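Local atomic coordinates of putrescine aminotransferase (Halomonas elongata DSM 2581, PDB entry 6GWI), a protein that probably catalyses pyridoxal-5'-phosphate-dependent transfer of amino groups, as a class-III aminotransferase named for putrescine. Residues 122-127 and 278-283; 128-133 and 305-310; 142-147 and 203-208; 94-99 and 332-337. All blocks are in the same frame, centred on the assembly; numbering follows the deposited sequence.

Contact 1 (122-127 and 278-283)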
loop_
_atom_site.group_PDB
_atom_site.type_symbol
_atom_site.label_atom_id
_atom_site.label_comp_id
_atom_site.label_asym_id
_atom_site.label_seq_id
_atom_site.Cartn_x
_atom_site.Cartn_y
_atom_site.Cartn_z
ATOM N N ASP B 122 4.341 4.075 6.934
ATOM C CA ASP B 122 5.599 3.326 6.899
ATOM C C ASP B 122 6.740 4.203 6.403
ATOM O O ASP B 122 7.860 4.142 6.924
ATOM C CB ASP B 122 5.495 2.096 5.993
ATOM C CG ASP B 122 4.641 0.999 6.582
ATOM O OD1 ASP B 122 3.401 1.156 6.585
ATOM O OD2 ASP B 122 5.210 -0.021 7.034
ATOM N N THR B 123 6.482 4.987 5.354
ATOM C CA THR B 123 7.479 5.922 4.849
ATOM C C THR B 123 7.873 6.920 5.930
ATOM O O THR B 123 9.061 7.184 6.152
ATOM C CB THR B 123 6.915 6.650 3.627
ATOM O OG1 THR B 123 6.398 5.692 2.691
ATOM C CG2 THR B 123 7.980 7.502 2.950
ATOM N N VAL B 124 6.876 7.479 6.622
ATOM C CA VAL B 124 7.136 8.385 7.738
ATOM C C VAL B 124 8.086 7.741 8.737
ATOM O O VAL B 124 9.063 8.356 9.179
ATOM C CB VAL B 124 5.811 8.789 8.410
ATOM C CG1 VAL B 124 6.055 9.353 9.811
ATOM C CG2 VAL B 124 5.063 9.793 7.550
ATOM N N LEU B 125 7.790 6.503 9.138
ATOM C CA LEU B 125 8.567 5.871 10.200
ATOM C C LEU B 125 10.019 5.679 9.781
ATOM O O LEU B 125 10.938 5.960 10.558
ATOM C CB LEU B 125 7.928 4.538 10.590
ATOM C CG LEU B 125 8.537 3.780 11.773
ATOM C CD1 LEU B 125 8.746 4.686 12.974
ATOM C CD2 LEU B 125 7.641 2.617 12.162
ATOM N N ARG B 126 10.250 5.198 8.555
ATOM C CA ARG B 126 11.621 5.001 8.098
ATOM C C ARG B 126 12.325 6.334 7.889
ATOM O O ARG B 126 13.517 6.466 8.187
ATOM C CB ARG B 126 11.645 4.175 6.813
ATOM C CG ARG B 126 11.202 2.735 6.993
ATOM C CD ARG B 126 11.455 1.914 5.732
ATOM N NE ARG B 126 12.872 1.608 5.537
ATOM C CZ ARG B 126 13.394 1.163 4.395
ATOM N NH1 ARG B 126 12.619 0.979 3.336
ATOM N NH2 ARG B 126 14.693 0.905 4.309
ATOM N N MET B 127 11.601 7.341 7.390
ATOM C CA MET B 127 12.200 8.655 7.206
ATOM C C MET B 127 12.604 9.264 8.542
ATOM O O MET B 127 13.691 9.838 8.671
ATOM C CB MET B 127 11.228 9.585 6.485
ATOM C CG MET B 127 11.224 9.453 4.979
ATOM S SD MET B 127 10.118 10.673 4.251
ATOM C CE MET B 127 10.412 10.380 2.510
ATOM N N PRO B 278 4.108 20.853 10.700
ATOM C CA PRO B 278 4.673 19.509 10.808
ATOM C C PRO B 278 5.921 19.365 9.952
ATOM O O PRO B 278 6.162 20.114 9.001
ATOM C CB PRO B 278 3.541 18.603 10.311
ATOM C CG PRO B 278 2.718 19.474 9.433
ATOM C CD PRO B 278 2.790 20.846 10.037
ATOM N N ASP B 279 6.754 18.413 10.346
ATOM C CA ASP B 279 7.915 18.048 9.551
ATOM C C ASP B 279 7.552 17.042 8.474
ATOM O O ASP B 279 8.193 17.010 7.419
ATOM C CB ASP B 279 9.009 17.502 10.468
ATOM C CG ASP B 279 9.501 18.543 11.457
ATOM O OD1 ASP B 279 10.221 19.469 11.031
ATOM O OD2 ASP B 279 9.131 18.457 12.649
ATOM N N LEU B 280 6.519 16.240 8.715
ATOM C CA LEU B 280 6.044 15.261 7.749
ATOM C C LEU B 280 4.528 15.196 7.822
ATOM O O LEU B 280 3.931 15.361 8.884
ATOM C CB LEU B 280 6.647 13.879 8.017
ATOM C CG LEU B 280 8.174 13.794 8.076
ATOM C CD1 LEU B 280 8.606 12.502 8.745
ATOM C CD2 LEU B 280 8.775 13.895 6.682
ATOM N N MET B 281 3.899 14.947 6.664
ATOM C CA MET B 281 2.447 14.846 6.577
ATOM C C MET B 281 2.079 13.713 5.625
ATOM O O MET B 281 2.189 13.865 4.399
ATOM C CB MET B 281 1.813 16.157 6.107
ATOM C CG MET B 281 1.918 17.322 7.088
ATOM S SD MET B 281 0.944 18.767 6.590
ATOM C CE MET B 281 1.573 19.041 4.939
ATOM N N PRO B 282 1.663 12.561 6.149
ATOM C CA PRO B 282 1.102 11.530 5.269
ATOM C C PRO B 282 -0.278 11.933 4.772
ATOM O O PRO B 282 -1.035 12.632 5.451
ATOM C CB PRO B 282 1.047 10.281 6.157
ATOM C CG PRO B 282 1.062 10.784 7.556
ATOM C CD PRO B 282 1.791 12.103 7.547
ATOM N N ILE B 283 -0.587 11.503 3.548
ATOM C CA ILE B 283 -1.833 11.868 2.885
ATOM C C ILE B 283 -2.309 10.703 2.032
ATOM O O ILE B 283 -1.527 9.848 1.611
ATOM C CB ILE B 283 -1.663 13.136 2.012
ATOM C CG1 ILE B 283 -0.490 12.949 1.047
ATOM C CG2 ILE B 283 -1.483 14.364 2.889
ATOM C CD1 ILE B 283 -0.354 14.065 0.033
#
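Val124 sits between Leu280 and Pro282 and gives one methyl to each. Helix 122-127 runs nearly antiparallel to strand 280-283, with an axis distance of 9.0 Å. The contact is apolar throughout. Val124 CG1 lies anti to the backbone N (chi1 162°) and meets Leu280 CD1 at 4.2 Å. The two side chains pass alongside, each pointing back toward the other's backbone. Val124 CG2, on the other branch, lies against the Pro282 ring, 4.0 Å from CD and 4.1 Å from CG. Here the valine comes at the proline ring from across it. One turn on, the thioether joins in: Met127 SD touches Leu280 CD2 at 4.3 Å. Leu280 thus uses one methyl for each helix residue. No hydrogen bond links the two segments, and all four touching residues are buried. Val254 and Val297 of adjoining strands also pack on Val124. On the helix, Asp122 OD2 accepts a hydrogen bond from Leu155 N of the second subunit. Helix 117-134 starts among the cofactor-pocket residues Gly117, Ser118 and Asn121, and the Pro282 side chain is about 6 Å from bound pyridoxal phosphate. Such helix-on-sheet packing beside the cofactor is characteristic of the large domain of fold type I aminotransferases.

Contact 2 (128-133 and 305-310); sequences VRRYWA and ETLIEE
Tyr131 sets CD1 and CE1 of its ring against Thr306, where helix 128-133 crosses helix 305-310 at 59°. From CB the side chain leaves with CG anti to the backbone N (chi1 171°), which carries the ring toward the other helix. CD1 then meets Thr306 CB at 3.7 Å and the methyl CG2 at 3.9 Å. Farther out, CE1 is 3.4 Å from Thr306 OG1, which approaches obliquely, and 3.6 Å from Thr306 CB. Tyr131 OH runs on past the threonine, 4.5 Å from Thr306 OG1, and the two hydroxyls are not hydrogen-bonded. Within its own helix, Tyr131 CE2 stands 3.6 Å above the plane of the Trp132 ring, over its centre. With an alanine at Tyr131, Thr306 and one face of Trp132 would probably each lose the ring that packs on them. Beside this, Arg130 CG touches Leu307 CD2 at 3.7 Å. Beyond CG the arginine bends (chi2 64°), and its NH2 hydrogen-bonds to Gly311 O, just past segment 305-310. Leu307 also packs on Met127 and Leu134. No hydrogen bond or salt bridge joins the two segments. The crossing therefore rests on shape and dispersion, although an arginine, a tyrosine and a threonine build most of it.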
loop_
_atom_site.group_PDB
_atom_site.type_symbol
_atom_site.label_atom_id
_atom_site.label_comp_id
_atom_site.label_asym_id
_atom_site.label_seq_id
_atom_site.Cartn_x
_atom_site.Cartn_y
_atom_site.Cartn_z
ATOM N N VAL B 128 11.738 9.147 9.550
ATOM C CA VAL B 128 12.018 9.742 10.854
ATOM C C VAL B 128 13.278 9.136 11.456
ATOM O O VAL B 128 14.168 9.849 11.933
ATOM C CB VAL B 128 10.804 9.571 11.785
ATOM C CG1 VAL B 128 11.181 9.823 13.240
ATOM C CG2 VAL B 128 9.689 10.513 11.366
ATOM N N ARG B 129 13.377 7.809 11.426
ATOM C CA ARG B 129 14.489 7.129 12.082
ATOM C C ARG B 129 15.763 7.227 11.259
ATOM O O ARG B 129 16.854 7.344 11.827
ATOM C CB ARG B 129 14.091 5.675 12.364
ATOM C CG ARG B 129 13.151 5.578 13.583
ATOM C CD ARG B 129 12.435 4.229 13.774
ATOM N NE ARG B 129 11.752 4.192 15.074
ATOM C CZ ARG B 129 11.102 3.142 15.577
ATOM N NH1 ARG B 129 11.024 2.003 14.904
ATOM N NH2 ARG B 129 10.530 3.234 16.771
ATOM N N ARG B 130 15.642 7.231 9.933
ATOM C CA ARG B 130 16.793 7.507 9.086
ATOM C C ARG B 130 17.309 8.920 9.320
ATOM O O ARG B 130 18.523 9.143 9.386
ATOM C CB ARG B 130 16.405 7.300 7.622
ATOM C CG ARG B 130 17.486 7.631 6.605
ATOM C CD ARG B 130 18.723 6.736 6.714
ATOM N NE ARG B 130 19.635 6.978 5.594
ATOM C CZ ARG B 130 20.923 6.645 5.572
ATOM N NH1 ARG B 130 21.485 6.043 6.613
ATOM N NH2 ARG B 130 21.656 6.919 4.500
ATOM N N TYR B 131 16.396 9.883 9.468
ATOM C CA TYR B 131 16.779 11.270 9.701
ATOM C C TYR B 131 17.707 11.392 10.901
ATOM O O TYR B 131 18.816 11.927 10.799
ATOM C CB TYR B 131 15.526 12.124 9.904
ATOM C CG TYR B 131 15.817 13.529 10.367
ATOM C CD1 TYR B 131 16.205 14.513 9.465
ATOM C CD2 TYR B 131 15.708 13.871 11.705
ATOM C CE1 TYR B 131 16.473 15.796 9.889
ATOM C CE2 TYR B 131 15.972 15.143 12.135
ATOM C CZ TYR B 131 16.354 16.103 11.226
ATOM O OH TYR B 131 16.617 17.376 11.664
ATOM N N TRP B 132 17.262 10.901 12.059
ATOM C CA TRP B 132 18.052 11.072 13.272
ATOM C C TRP B 132 19.354 10.287 13.206
ATOM O O TRP B 132 20.367 10.729 13.758
ATOM C CB TRP B 132 17.221 10.670 14.491
ATOM C CG TRP B 132 16.159 11.681 14.794
ATOM C CD1 TRP B 132 14.810 11.507 14.703
ATOM C CD2 TRP B 132 16.363 13.036 15.215
ATOM N NE1 TRP B 132 14.161 12.667 15.044
ATOM C CE2 TRP B 132 15.090 13.620 15.364
ATOM C CE3 TRP B 132 17.497 13.811 15.483
ATOM C CZ2 TRP B 132 14.918 14.943 15.774
ATOM C CZ3 TRP B 132 17.324 15.126 15.891
ATOM C CH2 TRP B 132 16.045 15.679 16.027
ATOM N N ALA B 133 19.362 9.141 12.519
ATOM C CA ALA B 133 20.612 8.422 12.304
ATOM C C ALA B 133 21.604 9.276 11.521
ATOM O O ALA B 133 22.788 9.342 11.868
ATOM C CB ALA B 133 20.341 7.102 11.582
ATOM N N GLU B 305 16.193 18.058 3.667
ATOM C CA GLU B 305 17.566 18.495 3.430
ATOM C C GLU B 305 18.575 17.496 3.982
ATOM O O GLU B 305 19.623 17.262 3.369
ATOM C CB GLU B 305 17.788 19.876 4.045
ATOM C CG GLU B 305 17.256 21.014 3.186
ATOM C CD GLU B 305 17.962 21.126 1.848
ATOM O OE1 GLU B 305 19.212 21.134 1.828
ATOM O OE2 GLU B 305 17.265 21.198 0.813
ATOM N N THR B 306 18.298 16.912 5.145
ATOM C CA THR B 306 19.202 15.904 5.686
ATOM C C THR B 306 19.219 14.660 4.801
ATOM O O THR B 306 20.292 14.156 4.449
ATOM C CB THR B 306 18.805 15.568 7.122
ATOM O OG1 THR B 306 19.068 16.705 7.952
ATOM C CG2 THR B 306 19.596 14.380 7.642
ATOM N N LEU B 307 18.040 14.158 4.418
ATOM C CA LEU B 307 17.987 12.993 3.538
ATOM C C LEU B 307 18.706 13.262 2.219
ATOM O O LEU B 307 19.491 12.431 1.746
ATOM C CB LEU B 307 16.535 12.586 3.275
ATOM C CG LEU B 307 15.711 12.065 4.454
ATOM C CD1 LEU B 307 14.293 11.718 4.009
ATOM C CD2 LEU B 307 16.382 10.854 5.083
ATOM N N ILE B 308 18.462 14.424 1.614
ATOM C CA ILE B 308 19.069 14.719 0.319
ATOM C C ILE B 308 20.577 14.882 0.463
ATOM O O ILE B 308 21.358 14.219 -0.229
ATOM C CB ILE B 308 18.426 15.973 -0.303
ATOM C CG1 ILE B 308 16.957 15.705 -0.634
ATOM C CG2 ILE B 308 19.179 16.383 -1.567
ATOM C CD1 ILE B 308 16.172 16.936 -1.001
ATOM N N GLU B 309 21.008 15.760 1.373
ATOM C CA GLU B 309 22.408 16.163 1.429
ATOM C C GLU B 309 23.293 15.127 2.105
ATOM O O GLU B 309 24.485 15.036 1.788
ATOM C CB GLU B 309 22.540 17.492 2.178
ATOM C CG GLU B 309 21.961 18.691 1.447
ATOM C CD GLU B 309 22.558 18.878 0.066
ATOM O OE1 GLU B 309 21.787 19.120 -0.885
ATOM O OE2 GLU B 309 23.793 18.757 -0.070
ATOM N N GLU B 310 22.738 14.350 3.036
ATOM C CA GLU B 310 23.520 13.427 3.840
ATOM C C GLU B 310 23.234 11.963 3.544
ATOM O O GLU B 310 24.078 11.115 3.850
ATOM C CB GLU B 310 23.251 13.668 5.336
ATOM C CG GLU B 310 23.210 15.134 5.758
ATOM C CD GLU B 310 24.490 15.887 5.454
ATOM O OE1 GLU B 310 25.564 15.252 5.407
ATOM O OE2 GLU B 310 24.416 17.120 5.261
#

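Contact 3 (142-147 and 203-208)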
loop_
_atom_site.group_PDB
_atom_site.type_symbol
_atom_site.label_atom_id
_atom_site.label_comp_id
_atom_site.label_asym_id
_atom_site.label_seq_id
_atom_site.Cartn_x
_atom_site.Cartn_y
_atom_site.Cartn_z
ATOM N N TRP B 142 12.315 6.718 19.385
ATOM C CA TRP B 142 10.958 6.501 19.866
ATOM C C TRP B 142 9.966 7.429 19.177
ATOM O O TRP B 142 10.232 8.616 18.974
ATOM C CB TRP B 142 10.889 6.705 21.381
ATOM C CG TRP B 142 11.352 5.516 22.166
ATOM C CD1 TRP B 142 12.638 5.212 22.509
ATOM C CD2 TRP B 142 10.535 4.470 22.711
ATOM N NE1 TRP B 142 12.673 4.045 23.232
ATOM C CE2 TRP B 142 11.395 3.569 23.371
ATOM C CE3 TRP B 142 9.161 4.208 22.709
ATOM C CZ2 TRP B 142 10.928 2.428 24.017
ATOM C CZ3 TRP B 142 8.700 3.074 23.355
ATOM C CH2 TRP B 142 9.580 2.199 23.998
ATOM N N ILE B 143 8.816 6.871 18.812
ATOM C CA ILE B 143 7.700 7.625 18.254
ATOM C C ILE B 143 6.595 7.635 19.298
ATOM O O ILE B 143 6.223 6.576 19.820
ATOM C CB ILE B 143 7.181 7.010 16.943
ATOM C CG1 ILE B 143 8.330 6.671 15.993
ATOM C CG2 ILE B 143 6.172 7.949 16.271
ATOM C CD1 ILE B 143 9.036 7.853 15.427
ATOM N N ILE B 144 6.077 8.814 19.608
ATOM C CA ILE B 144 4.954 8.946 20.529
ATOM C C ILE B 144 3.696 9.189 19.706
ATOM O O ILE B 144 3.571 10.216 19.031
ATOM C CB ILE B 144 5.171 10.066 21.548
ATOM C CG1 ILE B 144 6.427 9.798 22.375
ATOM C CG2 ILE B 144 3.953 10.193 22.444
ATOM C CD1 ILE B 144 6.897 10.991 23.168
ATOM N N GLY B 145 2.767 8.233 19.755
ATOM C CA GLY B 145 1.423 8.422 19.271
ATOM C C GLY B 145 0.432 8.553 20.413
ATOM O O GLY B 145 0.796 8.726 21.577
ATOM N N ARG B 146 -0.844 8.450 20.061
ATOM C CA ARG B 146 -1.912 8.574 21.037
ATOM C C ARG B 146 -2.793 7.335 21.021
ATOM O O ARG B 146 -2.980 6.691 19.983
ATOM C CB ARG B 146 -2.768 9.820 20.774
ATOM C CG ARG B 146 -1.965 11.114 20.816
ATOM C CD ARG B 146 -2.827 12.350 20.595
ATOM N NE ARG B 146 -3.571 12.294 19.340
ATOM C CZ ARG B 146 -4.263 13.309 18.833
ATOM N NH1 ARG B 146 -4.299 14.476 19.462
ATOM N NH2 ARG B 146 -4.912 13.160 17.686
ATOM N N GLU B 147 -3.308 6.996 22.199
ATOM C CA GLU B 147 -4.326 5.964 22.304
ATOM C C GLU B 147 -5.535 6.338 21.454
ATOM O O GLU B 147 -5.905 7.511 21.345
ATOM C CB GLU B 147 -4.716 5.762 23.767
ATOM C CG GLU B 147 -3.651 5.017 24.573
ATOM C CD GLU B 147 -3.536 3.554 24.162
ATOM O OE1 GLU B 147 -4.485 3.037 23.527
ATOM O OE2 GLU B 147 -2.515 2.912 24.489
ATOM N N GLU B 203 0.023 18.130 28.286
ATOM C CA GLU B 203 1.070 17.849 29.264
ATOM C C GLU B 203 1.442 16.372 29.274
ATOM O O GLU B 203 2.572 16.020 29.629
ATOM C CB GLU B 203 0.629 18.299 30.658
ATOM C CG GLU B 203 1.657 18.042 31.760
ATOM C CD GLU B 203 3.047 18.566 31.424
ATOM O OE1 GLU B 203 3.154 19.547 30.657
ATOM O OE2 GLU B 203 4.036 17.996 31.932
ATOM N N ALA B 204 0.507 15.496 28.893
ATOM C CA ALA B 204 0.819 14.074 28.799
ATOM C C ALA B 204 1.950 13.818 27.814
ATOM O O ALA B 204 2.750 12.897 28.016
ATOM C CB ALA B 204 -0.425 13.285 28.389
ATOM N N LEU B 205 2.030 14.610 26.742
ATOM C CA LEU B 205 3.140 14.477 25.804
ATOM C C LEU B 205 4.469 14.780 26.484
ATOM O O LEU B 205 5.429 14.009 26.371
ATOM C CB LEU B 205 2.931 15.402 24.605
ATOM C CG LEU B 205 4.092 15.427 23.610
ATOM C CD1 LEU B 205 4.321 14.030 23.022
ATOM C CD2 LEU B 205 3.849 16.444 22.506
ATOM N N GLU B 206 4.548 15.908 27.193
ATOM C CA GLU B 206 5.774 16.235 27.910
ATOM C C GLU B 206 6.136 15.129 28.893
ATOM O O GLU B 206 7.307 14.746 29.008
ATOM C CB GLU B 206 5.623 17.567 28.645
ATOM C CG GLU B 206 6.819 17.908 29.522
ATOM C CD GLU B 206 6.984 19.400 29.744
ATOM O OE1 GLU B 206 5.973 20.078 30.023
ATOM O OE2 GLU B 206 8.125 19.897 29.627
ATOM N N GLU B 207 5.142 14.606 29.616
ATOM C CA GLU B 207 5.406 13.532 30.565
ATOM C C GLU B 207 6.021 12.330 29.864
ATOM O O GLU B 207 7.002 11.751 30.346
ATOM C CB GLU B 207 4.111 13.127 31.273
ATOM C CG GLU B 207 3.482 14.225 32.118
ATOM C CD GLU B 207 2.069 13.888 32.561
ATOM O OE1 GLU B 207 1.764 12.688 32.721
ATOM O OE2 GLU B 207 1.263 14.825 32.750
ATOM N N LYS B 208 5.475 11.951 28.708
ATOM C CA LYS B 208 6.001 10.788 28.006
ATOM C C LYS B 208 7.431 11.045 27.544
ATOM O O LYS B 208 8.298 10.170 27.657
ATOM C CB LYS B 208 5.119 10.452 26.807
ATOM C CG LYS B 208 5.334 9.050 26.273
ATOM C CD LYS B 208 4.722 8.069 27.265
ATOM C CE LYS B 208 5.510 6.806 27.468
ATOM N NZ LYS B 208 4.702 5.898 28.335
#
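Ile144 points from strand 142-146 toward helix 203-208 and wedges between Leu205 and Lys208. The setting is a beta-alpha-beta crossover. Helix 194-212 lies on the chain path from strand 177-180 to the parallel strand 217-222, and it packs over strand 142-146, which runs between them in the sheet. Ile144 spreads its branches. CG2 is anti to the backbone N and meets Leu205 CD1 at 3.9 Å. CG1 lies beside the backbone N, and the chain extends beyond it (chi2 166°), so that CD1 reaches both helix residues. It is 4.0 Å from Leu205 CD1 and 4.0 Å from Lys208 CG. Leu205 answers with a single methyl, CD1, which touches both ends of the isoleucine. A valine in place of Ile144 would probably loosen the seat between Leu205 CD1 and Lys208 CG, since the delta methyl that touches both would be missing. Leu205 also packs on Phe220 and Val245, and so ties the helix to the next strand and to helix 238-248. Lys208 offers only its inner carbons here. Its chain turns at chi2 (73°) and again at chi3 (-141°), an angle away from the usual staggered values, and NZ leaves to form a salt bridge with Glu211. The start of this lysine stays near the strand, with Lys208 CB 4.1 Å from Ile144 CD1.

Contact 4 (94-99 and 332-337); sequences VRLAEK and KNLELL
The short helical segments around Leu96 and Leu334 cross at 37° with their axes 10.6 Å apart. This is helix-helix packing within the class-III aminotransferase fold, between helix 91-103 and helix 324-339. Helix 91-103 also rests on strand 108-114, where Leu96 and Ala97 pack on Phe113. It also packs against the second subunit, with Glu98 on Leu10 of that chain. Across the contact, two leucines form the buried part. Leu96 sends CG anti to the backbone N (chi1 177°), and its CD1 meets Leu334 CD1 at 3.8 Å. The leucines meet crosswise. Leu334 CD1 also takes the aliphatic part of Lys99, with Lys99 CG 4.2 Å away. Lys99 bends at chi2 (69°) and then runs extended toward the second helix. Its NZ makes a salt bridge with Glu338, just beyond segment 332-337. Glu335 is oppositely charged, but Lys99 NZ stays 5.8 Å from Glu335 OE2. Those two residues meet only through carbon, at a slant. Polarity thus increases from the leucines to the partly exposed side of the contact, where Lys99 CE lies 4.1 Å from Glu335 CG.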
loop_
_atom_site.group_PDB
_atom_site.type_symbol
_atom_site.label_atom_id
_atom_site.label_comp_id
_atom_site.label_asym_id
_atom_site.label_seq_id
_atom_site.Cartn_x
_atom_site.Cartn_y
_atom_site.Cartn_z
ATOM N N VAL B 94 5.395 14.653 -12.005
ATOM C CA VAL B 94 5.987 15.985 -11.921
ATOM C C VAL B 94 4.916 17.013 -11.580
ATOM O O VAL B 94 5.061 17.810 -10.646
ATOM C CB VAL B 94 6.698 16.338 -13.242
ATOM C CG1 VAL B 94 7.262 17.762 -13.198
ATOM C CG2 VAL B 94 7.792 15.328 -13.543
ATOM N N ARG B 95 3.823 17.009 -12.343
ATOM C CA ARG B 95 2.782 18.015 -12.173
ATOM C C ARG B 95 2.056 17.857 -10.841
ATOM O O ARG B 95 1.719 18.856 -10.195
ATOM C CB ARG B 95 1.817 17.930 -13.359
ATOM C CG ARG B 95 2.486 18.334 -14.682
ATOM C CD ARG B 95 1.555 18.269 -15.887
ATOM N NE ARG B 95 1.023 16.923 -16.089
ATOM C CZ ARG B 95 0.721 16.393 -17.273
ATOM N NH1 ARG B 95 0.909 17.082 -18.393
ATOM N NH2 ARG B 95 0.238 15.160 -17.335
ATOM N N LEU B 96 1.821 16.619 -10.397
ATOM C CA LEU B 96 1.141 16.416 -9.119
ATOM C C LEU B 96 2.001 16.890 -7.950
ATOM O O LEU B 96 1.496 17.538 -7.024
ATOM C CB LEU B 96 0.776 14.941 -8.941
ATOM C CG LEU B 96 0.112 14.589 -7.608
ATOM C CD1 LEU B 96 -1.178 15.379 -7.399
ATOM C CD2 LEU B 96 -0.155 13.099 -7.526
ATOM N N ALA B 97 3.293 16.559 -7.961
ATOM C CA ALA B 97 4.183 17.019 -6.901
ATOM C C ALA B 97 4.246 18.541 -6.856
ATOM O O ALA B 97 4.281 19.139 -5.774
ATOM C CB ALA B 97 5.578 16.424 -7.094
ATOM N N GLU B 98 4.286 19.188 -8.024
ATOM C CA GLU B 98 4.255 20.645 -8.057
ATOM C C GLU B 98 2.982 21.172 -7.406
ATOM O O GLU B 98 3.033 21.987 -6.477
ATOM C CB GLU B 98 4.361 21.140 -9.501
ATOM C CG GLU B 98 4.289 22.653 -9.642
ATOM C CD GLU B 98 4.317 23.114 -11.088
ATOM O OE1 GLU B 98 3.906 22.336 -11.975
ATOM O OE2 GLU B 98 4.749 24.260 -11.335
ATOM N N LYS B 99 1.825 20.700 -7.875
ATOM C CA LYS B 99 0.554 21.190 -7.356
ATOM C C LYS B 99 0.432 20.925 -5.861
ATOM O O LYS B 99 0.007 21.802 -5.098
ATOM C CB LYS B 99 -0.597 20.523 -8.113
ATOM C CG LYS B 99 -1.974 21.087 -7.809
ATOM C CD LYS B 99 -2.107 22.487 -8.371
ATOM C CE LYS B 99 -3.536 22.975 -8.324
ATOM N NZ LYS B 99 -3.636 24.384 -8.795
ATOM N N LYS B 332 -6.037 16.155 -11.267
ATOM C CA LYS B 332 -7.280 16.759 -11.734
ATOM C C LYS B 332 -8.221 17.020 -10.564
ATOM O O LYS B 332 -8.906 18.047 -10.527
ATOM C CB LYS B 332 -7.942 15.857 -12.773
ATOM C CG LYS B 332 -9.063 16.527 -13.558
ATOM C CD LYS B 332 -8.519 17.714 -14.353
ATOM C CE LYS B 332 -9.290 17.951 -15.639
ATOM N NZ LYS B 332 -8.937 19.264 -16.253
ATOM N N ASN B 333 -8.258 16.099 -9.598
ATOM C CA ASN B 333 -9.077 16.293 -8.406
ATOM C C ASN B 333 -8.669 17.558 -7.658
ATOM O O ASN B 333 -9.521 18.376 -7.292
ATOM C CB ASN B 333 -8.963 15.061 -7.505
ATOM C CG ASN B 333 -9.699 15.223 -6.192
ATOM O OD1 ASN B 333 -10.927 15.254 -6.155
ATOM N ND2 ASN B 333 -8.947 15.310 -5.102
ATOM N N LEU B 334 -7.365 17.750 -7.437
ATOM C CA LEU B 334 -6.906 18.961 -6.763
ATOM C C LEU B 334 -7.260 20.212 -7.563
ATOM O O LEU B 334 -7.690 21.220 -6.991
ATOM C CB LEU B 334 -5.398 18.899 -6.520
ATOM C CG LEU B 334 -4.885 17.751 -5.650
ATOM C CD1 LEU B 334 -3.369 17.811 -5.566
ATOM C CD2 LEU B 334 -5.507 17.805 -4.263
ATOM N N GLU B 335 -7.061 20.178 -8.886
ATOM C CA GLU B 335 -7.376 21.340 -9.714
ATOM C C GLU B 335 -8.854 21.703 -9.618
ATOM O O GLU B 335 -9.214 22.886 -9.605
ATOM C CB GLU B 335 -6.992 21.070 -11.169
ATOM C CG GLU B 335 -5.494 21.045 -11.429
ATOM C CD GLU B 335 -5.140 20.431 -12.775
ATOM O OE1 GLU B 335 -6.026 19.825 -13.414
ATOM O OE2 GLU B 335 -3.968 20.546 -13.191
ATOM N N LEU B 336 -9.728 20.693 -9.575
ATOM C CA LEU B 336 -11.159 20.946 -9.460
ATOM C C LEU B 336 -11.511 21.473 -8.074
ATOM O O LEU B 336 -12.255 22.453 -7.942
ATOM C CB LEU B 336 -11.937 19.664 -9.754
ATOM C CG LEU B 336 -11.922 19.201 -11.210
ATOM C CD1 LEU B 336 -12.486 17.796 -11.318
ATOM C CD2 LEU B 336 -12.707 20.167 -12.082
ATOM N N LEU B 337 -10.979 20.838 -7.025
ATOM C CA LEU B 337 -11.228 21.318 -5.671
ATOM C C LEU B 337 -10.873 22.791 -5.550
ATOM O O LEU B 337 -11.594 23.564 -4.908
ATOM C CB LEU B 337 -10.420 20.508 -4.658
ATOM C CG LEU B 337 -10.934 19.118 -4.288
ATOM C CD1 LEU B 337 -9.864 18.345 -3.530
ATOM C CD2 LEU B 337 -12.204 19.227 -3.468
#

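In the fold
Contacts 1 and 2 share helix 117-134 and touch, with Leu280 CD1 3.5 Å from Val128 CG2. Contact 1 is wholly buried and apolar. Contact 2 lies farther from the chain's centre and mixes apolar carbon with polar side chains. Contact 3 joins the next strand in the chain to helix 194-212, and Ile143 CG1 meets Leu125 CD1 at 3.6 Å. Its isoleucine is buried, while a lysine borders it. Contact 4 stands apart, its centre about 20 Å from that of contact 1 and 35 Å from that of contact 3. It is only partly buried. Segments of contacts 1, 2 and 4 reach the second subunit, whereas those of contact 3 do not.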